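Local coordinates for nucleoprotein (PDB 3OV9) that encapsidates the viral genomic RNA, shielding it from nucleases, and assembles into ring-shaped hexamers that underlie the nucleocapsid, at residues K67-M72 and A85-Y90. Sequence-based numbering, arbitrary orientation.
Sequences KPRRMM and ALINKY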
# COMPACT_ATOMS: atom_id res chain seq x y z
N LYS A 67 -24.14 17.20 -5.26
CA LYS A 67 -24.07 16.23 -6.35
C LYS A 67 -25.46 15.83 -6.86
O LYS A 67 -26.02 14.82 -6.42
CB LYS A 67 -23.27 14.99 -5.92
CG LYS A 67 -21.81 15.26 -5.58
CD LYS A 67 -21.06 13.97 -5.32
CE LYS A 67 -19.57 14.21 -5.15
NZ LYS A 67 -19.23 14.79 -3.82
N PRO A 68 -26.03 16.63 -7.79
CA PRO A 68 -27.40 16.44 -8.25
C PRO A 68 -27.69 15.07 -8.88
O PRO A 68 -28.78 14.54 -8.70
CB PRO A 68 -27.58 17.55 -9.29
CG PRO A 68 -26.60 18.59 -8.89
CD PRO A 68 -25.41 17.82 -8.40
N ARG A 69 -26.73 14.51 -9.61
CA ARG A 69 -26.91 13.20 -10.22
C ARG A 69 -26.91 12.08 -9.18
O ARG A 69 -27.67 11.11 -9.31
CB ARG A 69 -25.86 12.94 -11.31
CG ARG A 69 -26.11 13.69 -12.62
CD ARG A 69 -27.36 13.19 -13.35
NE ARG A 69 -27.72 14.07 -14.47
CZ ARG A 69 -28.85 14.00 -15.16
NH1 ARG A 69 -29.77 13.09 -14.87
NH2 ARG A 69 -29.07 14.86 -16.15
N ARG A 70 -26.08 12.23 -8.16
CA ARG A 70 -25.97 11.25 -7.07
C ARG A 70 -27.22 11.23 -6.19
O ARG A 70 -27.73 10.15 -5.87
CB ARG A 70 -24.71 11.51 -6.22
CG ARG A 70 -24.50 10.51 -5.09
CD ARG A 70 -23.48 11.00 -4.07
NE ARG A 70 -22.13 10.51 -4.36
CZ ARG A 70 -21.04 10.84 -3.65
NH1 ARG A 70 -21.14 11.66 -2.61
NH2 ARG A 70 -19.86 10.34 -3.98
N MET A 71 -27.70 12.41 -5.81
CA MET A 71 -28.88 12.51 -4.93
C MET A 71 -30.14 11.95 -5.58
O MET A 71 -31.02 11.42 -4.88
CB MET A 71 -29.09 13.95 -4.44
CG MET A 71 -29.48 14.96 -5.53
SD MET A 71 -29.64 16.66 -4.93
CE MET A 71 -27.95 17.02 -4.46
N MET A 72 -30.22 12.04 -6.91
CA MET A 72 -31.34 11.52 -7.69
C MET A 72 -31.50 10.00 -7.57
O MET A 72 -32.60 9.48 -7.76
CB MET A 72 -31.19 11.90 -9.16
CG MET A 72 -31.75 13.27 -9.51
SD MET A 72 -31.28 13.79 -11.18
CE MET A 72 -32.26 12.69 -12.20
N ALA A 85 -35.28 18.24 -14.02
CA ALA A 85 -35.67 19.46 -14.72
C ALA A 85 -34.75 20.63 -14.38
O ALA A 85 -34.40 21.43 -15.26
CB ALA A 85 -37.12 19.81 -14.42
N LEU A 86 -34.35 20.73 -13.11
CA LEU A 86 -33.43 21.78 -12.66
C LEU A 86 -32.05 21.65 -13.31
O LEU A 86 -31.44 22.65 -13.67
CB LEU A 86 -33.31 21.80 -11.14
CG LEU A 86 -34.47 22.35 -10.31
CD1 LEU A 86 -34.21 22.11 -8.82
CD2 LEU A 86 -34.72 23.84 -10.58
N ILE A 87 -31.57 20.41 -13.44
CA ILE A 87 -30.28 20.15 -14.08
C ILE A 87 -30.30 20.59 -15.54
O ILE A 87 -29.38 21.27 -15.99
CB ILE A 87 -29.88 18.65 -13.98
CG1 ILE A 87 -29.60 18.27 -12.53
CG2 ILE A 87 -28.65 18.36 -14.86
CD1 ILE A 87 -29.56 16.77 -12.28
N ASN A 88 -31.36 20.21 -16.26
CA ASN A 88 -31.47 20.53 -17.69
C ASN A 88 -31.64 22.03 -17.95
O ASN A 88 -31.10 22.55 -18.93
CB ASN A 88 -32.63 19.76 -18.33
CG ASN A 88 -32.41 18.25 -18.32
OD1 ASN A 88 -33.37 17.48 -18.26
ND2 ASN A 88 -31.15 17.83 -18.39
N LYS A 89 -32.38 22.70 -17.08
CA LYS A 89 -32.69 24.12 -17.24
C LYS A 89 -31.51 25.02 -16.86
O LYS A 89 -31.25 26.01 -17.54
CB LYS A 89 -33.92 24.49 -16.41
CG LYS A 89 -34.48 25.89 -16.68
CD LYS A 89 -35.77 26.10 -15.92
CE LYS A 89 -36.29 27.51 -16.09
NZ LYS A 89 -37.61 27.68 -15.42
N TYR A 90 -30.81 24.66 -15.79
CA TYR A 90 -29.72 25.50 -15.26
C TYR A 90 -28.33 24.94 -15.53
O TYR A 90 -27.32 25.51 -15.08
CB TYR A 90 -29.94 25.75 -13.76
CG TYR A 90 -31.17 26.57 -13.46
CD1 TYR A 90 -31.13 27.96 -13.47
CD2 TYR A 90 -32.40 25.95 -13.19
CE1 TYR A 90 -32.26 28.72 -13.22
CE2 TYR A 90 -33.54 26.70 -12.94
CZ TYR A 90 -33.47 28.08 -12.95
OH TYR A 90 -34.60 28.82 -12.70
O HOH W 1 -30.83 15.04 -18.28
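Ile87 of helix 77-90 packs against Pro68, Arg69 and Met72 of segment 67-72 in a small, partly buried contact that joins the consecutive helices 68-71 and 77-90 of this all-helical nucleoprotein. Segment 67-72 overlaps the region essential for oligomerization, and Lys67, just before its helix, probably binds RNA, as in related proteins. CG1 of Ile87 lies anti to the carbonyl carbon (chi1 -67°), and the extended chi2 of 164° carries CD1 forward. There CD1 meets Pro68 CB at 3.7 Å and Met72 SD at 3.6 Å. Proline suits the first turn of a helix, where its missing N-H costs no backbone bond, and its ring is rigid and apolar; methionine adds a flexible, polarisable thioether.

The same methyl sits 3.9 Å above one face of the Arg69 guanidinium, to one side of its centre, near NE, while Ile87 CG2 approaches Arg69 NH2 at 3.8 Å. The polar edge is used separately: a water in the guanidinium plane accepts bonds from Arg69 NH2 and Asn88 ND2, each 2.8 Å long, and NH1 forms a salt bridge with Glu84. Leu86 packs on Met57 of helix 50-63.

The direct contact is thus mainly van der Waals packing around Ile87, with a polar link through water. Arginine serves both environments, its flat face against aliphatic carbon and its N-H groups directed to water and carboxylate, so the charge need not be buried.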